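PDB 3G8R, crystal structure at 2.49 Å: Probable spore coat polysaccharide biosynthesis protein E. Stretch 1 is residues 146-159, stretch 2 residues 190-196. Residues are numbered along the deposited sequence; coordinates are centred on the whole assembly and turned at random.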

# COMPACT_ATOMS: atom_id res chain seq x y z
N ARG A 146 -1.11 1.41 -23.70
CA ARG A 146 -1.50 0.01 -23.77
C ARG A 146 -0.42 -0.89 -23.16
O ARG A 146 0.78 -0.55 -23.20
N ARG A 147 -0.85 -2.01 -22.58
CA ARG A 147 0.05 -3.05 -22.09
C ARG A 147 1.03 -3.50 -23.18
O ARG A 147 2.24 -3.51 -22.97
N GLU A 148 0.51 -3.84 -24.36
CA GLU A 148 1.33 -4.24 -25.49
C GLU A 148 2.42 -3.20 -25.84
O GLU A 148 3.56 -3.56 -26.19
N ASP A 149 2.10 -1.92 -25.70
CA ASP A 149 3.08 -0.87 -25.95
C ASP A 149 4.16 -0.75 -24.88
O ASP A 149 5.31 -0.46 -25.20
N ILE A 150 3.77 -0.93 -23.62
CA ILE A 150 4.67 -0.72 -22.49
C ILE A 150 5.57 -1.91 -22.47
O ILE A 150 6.76 -1.79 -22.21
N ASP A 151 4.98 -3.06 -22.74
CA ASP A 151 5.74 -4.25 -23.08
C ASP A 151 6.76 -4.01 -24.18
O ASP A 151 7.92 -4.35 -23.99
N LYS A 152 6.36 -3.43 -25.31
CA LYS A 152 7.32 -3.25 -26.39
C LYS A 152 8.45 -2.39 -25.87
O LYS A 152 9.64 -2.76 -25.98
N VAL A 153 8.06 -1.27 -25.27
CA VAL A 153 9.00 -0.29 -24.80
C VAL A 153 9.92 -0.84 -23.70
O VAL A 153 11.12 -0.60 -23.73
N VAL A 154 9.35 -1.56 -22.74
CA VAL A 154 10.17 -2.14 -21.69
C VAL A 154 11.17 -3.10 -22.32
O VAL A 154 12.36 -2.87 -22.27
N SER A 155 10.65 -4.15 -22.93
CA SER A 155 11.47 -5.15 -23.59
C SER A 155 12.59 -4.50 -24.41
O SER A 155 13.76 -4.85 -24.26
N PHE A 156 12.24 -3.54 -25.24
CA PHE A 156 13.19 -2.97 -26.16
C PHE A 156 14.29 -2.21 -25.46
O PHE A 156 15.44 -2.35 -25.82
N MSE A 157 13.94 -1.42 -24.46
CA MSE A 157 14.92 -0.76 -23.60
C MSE A 157 15.76 -1.74 -22.78
O MSE A 157 16.95 -1.54 -22.62
N LEU A 158 15.14 -2.79 -22.25
CA LEU A 158 15.86 -3.70 -21.34
C LEU A 158 16.87 -4.53 -22.11
O LEU A 158 17.94 -4.89 -21.60
N HIS A 159 16.48 -4.88 -23.32
CA HIS A 159 17.38 -5.51 -24.24
C HIS A 159 18.15 -4.35 -24.82
O HIS A 159 17.55 -3.39 -25.31
N GLN A 190 4.05 -5.82 -10.67
CA GLN A 190 3.90 -7.26 -10.88
C GLN A 190 4.17 -7.66 -12.34
O GLN A 190 4.69 -8.73 -12.61
N GLN A 191 3.81 -6.80 -13.28
CA GLN A 191 4.02 -7.03 -14.69
C GLN A 191 5.53 -7.06 -15.05
O GLN A 191 5.94 -7.81 -15.95
N TYR A 192 6.36 -6.25 -14.37
CA TYR A 192 7.75 -5.99 -14.83
C TYR A 192 8.81 -6.08 -13.72
O TYR A 192 9.05 -5.14 -12.96
N ALA A 193 9.43 -7.24 -13.60
CA ALA A 193 10.33 -7.46 -12.47
C ALA A 193 11.74 -7.02 -12.84
O ALA A 193 12.15 -7.12 -14.00
N GLY A 194 12.48 -6.49 -11.88
CA GLY A 194 13.77 -5.86 -12.20
C GLY A 194 13.65 -4.61 -13.09
O GLY A 194 14.49 -4.37 -13.98
N VAL A 195 12.59 -3.82 -12.87
CA VAL A 195 12.49 -2.48 -13.43
C VAL A 195 12.01 -1.62 -12.30
O VAL A 195 11.03 -1.98 -11.64
N ARG A 196 12.69 -0.51 -12.01
CA ARG A 196 12.24 0.37 -10.93
C ARG A 196 10.84 0.88 -11.23
O ARG A 196 10.55 1.28 -12.37

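This is a small contact, 340 Å² summed over both sides, in which one tyrosine from a segment leaving a helix lies against the side of another helix and is anchored at its tip by a single hydrogen bond. The helix spans 147-158, and the backbones come closest at Val154 and Tyr192, whose CA atoms are 8.2 Å apart. Tyr192 dominates the contact: 108 Å² of this residue is covered by the helix, more than for any other residue in either stretch.

Tyr192 points toward the helix with chi1 at -52° (m), which carries its hydroxyl back along the helix to the turn of Arg147, Ile150 and Asp151. There Tyr192 OH donates to Asp151 OD1 at 2.4 Å, a very short distance that should be read cautiously at 2.49 Å resolution. Asp151 leaves its backbone sideways, but its m rotamer (chi1 -86°) brings the carboxylate nearer, to the ring edge. Asp151 N also lies 3.2 Å from Tyr192 OH, but the angle is poor; this amide instead donates to Arg147 O at 2.8 Å, as the helix requires.

The ring itself packs on aliphatic groups. Val154 (t) points toward it and places CG2 4.1 Å from the Tyr192 ring centroid, 19° off the normal, a CH-pi contact over one face. Ile150 (m, t) approaches obliquely, with CG2 4.0 Å from Tyr192 CZ.

Two peripheral contacts extend the patch. Four residues beyond Val154, Leu158 (m, t) points toward the second stretch, and its CD1 meets CG2 of the inward-pointing Val195 (t) at 3.9 Å. Near the other end of the helix, Arg147 CG lies 4.0 Å from Gln191 OE1, a contact through the arginine's aliphatic portion rather than its guanidinium.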

# COMPACT_ATOMS: atom_id res chain seq x y z
CB ARG A 146 -1.75 -0.42 -25.20
CG ARG A 146 -2.77 0.40 -25.91
CD ARG A 146 -3.27 -0.34 -27.12
NE ARG A 146 -2.38 -0.29 -28.30
CZ ARG A 146 -1.97 -1.35 -29.03
NH1 ARG A 146 -2.34 -2.61 -28.72
NH2 ARG A 146 -1.17 -1.16 -30.08
CB ARG A 147 -0.78 -4.24 -21.61
CG ARG A 147 -0.05 -5.15 -20.63
CD ARG A 147 -0.92 -6.38 -20.27
NE ARG A 147 -0.72 -7.55 -21.15
CZ ARG A 147 -1.65 -8.06 -21.96
NH1 ARG A 147 -1.37 -9.13 -22.71
NH2 ARG A 147 -2.86 -7.51 -22.02
CB GLU A 148 0.47 -4.61 -26.72
CG GLU A 148 -0.95 -4.02 -26.76
CD GLU A 148 -1.91 -4.57 -25.66
OE1 GLU A 148 -2.09 -5.81 -25.58
OE2 GLU A 148 -2.49 -3.75 -24.88
CB ASP A 149 2.41 0.49 -26.08
CG ASP A 149 1.65 0.65 -27.37
OD1 ASP A 149 2.07 0.02 -28.39
OD2 ASP A 149 0.64 1.42 -27.37
CB ILE A 150 3.93 -0.70 -21.15
CG1 ILE A 150 2.78 0.28 -21.17
CG2 ILE A 150 4.88 -0.31 -20.02
CD1 ILE A 150 1.95 0.32 -19.90
CB ASP A 151 4.81 -5.35 -23.54
CG ASP A 151 4.25 -6.15 -22.40
OD1 ASP A 151 4.42 -5.77 -21.22
OD2 ASP A 151 3.63 -7.20 -22.70
CB LYS A 152 6.72 -2.60 -27.63
CG LYS A 152 6.10 -3.59 -28.58
CD LYS A 152 5.19 -2.92 -29.62
CE LYS A 152 4.05 -3.88 -30.02
NZ LYS A 152 2.73 -3.16 -30.14
CB VAL A 153 8.28 0.97 -24.30
CG1 VAL A 153 9.26 1.84 -23.57
CG2 VAL A 153 7.71 1.73 -25.45
CB VAL A 154 9.34 -2.89 -20.64
CG1 VAL A 154 10.20 -3.86 -19.89
CG2 VAL A 154 8.78 -1.94 -19.65
CB SER A 155 10.56 -6.02 -24.46
OG SER A 155 11.28 -6.72 -25.45
CB PHE A 156 12.45 -2.11 -27.17
CG PHE A 156 13.21 -0.89 -27.63
CD1 PHE A 156 13.09 0.32 -26.96
CD2 PHE A 156 14.00 -0.94 -28.77
CE1 PHE A 156 13.76 1.45 -27.38
CE2 PHE A 156 14.68 0.19 -29.21
CZ PHE A 156 14.55 1.39 -28.51
CB MSE A 157 14.22 0.24 -22.69
CG MSE A 157 13.65 1.47 -23.43
SE MSE A 157 14.89 2.66 -23.96
CE MSE A 157 13.98 3.70 -25.07
CB LEU A 158 14.90 -4.63 -20.62
CG LEU A 158 14.20 -4.17 -19.34
CD1 LEU A 158 13.42 -5.33 -18.71
CD2 LEU A 158 15.12 -3.53 -18.33
CB HIS A 159 16.59 -6.18 -25.34
CG HIS A 159 17.43 -6.96 -26.27
ND1 HIS A 159 17.70 -6.54 -27.56
CD2 HIS A 159 18.10 -8.13 -26.10
CE1 HIS A 159 18.49 -7.43 -28.15
NE2 HIS A 159 18.74 -8.40 -27.29
CB GLN A 190 2.51 -7.71 -10.45
CG GLN A 190 2.29 -7.86 -8.95
CD GLN A 190 0.80 -8.13 -8.60
OE1 GLN A 190 -0.14 -7.77 -9.35
NE2 GLN A 190 0.58 -8.76 -7.46
CB GLN A 191 3.36 -5.89 -15.43
CG GLN A 191 2.49 -6.25 -16.63
CD GLN A 191 1.00 -6.13 -16.33
OE1 GLN A 191 0.35 -5.13 -16.67
NE2 GLN A 191 0.45 -7.14 -15.67
CB TYR A 192 7.85 -4.63 -15.55
CG TYR A 192 6.85 -4.43 -16.68
CD1 TYR A 192 7.03 -5.02 -17.92
CD2 TYR A 192 5.74 -3.64 -16.50
CE1 TYR A 192 6.14 -4.85 -18.93
CE2 TYR A 192 4.83 -3.42 -17.53
CZ TYR A 192 5.03 -4.05 -18.74
OH TYR A 192 4.11 -3.85 -19.77
CB ALA A 193 10.29 -8.92 -12.01
CB VAL A 195 11.50 -2.40 -14.62
CG1 VAL A 195 11.12 -0.99 -14.91
CG2 VAL A 195 12.11 -2.97 -15.86
CB ARG A 196 13.18 1.54 -10.79
CG ARG A 196 13.36 1.99 -9.38
CD ARG A 196 14.71 2.67 -9.24
NE ARG A 196 15.76 2.03 -10.06
CZ ARG A 196 16.41 2.60 -11.10
NH1 ARG A 196 16.15 3.85 -11.49
NH2 ARG A 196 17.35 1.90 -11.76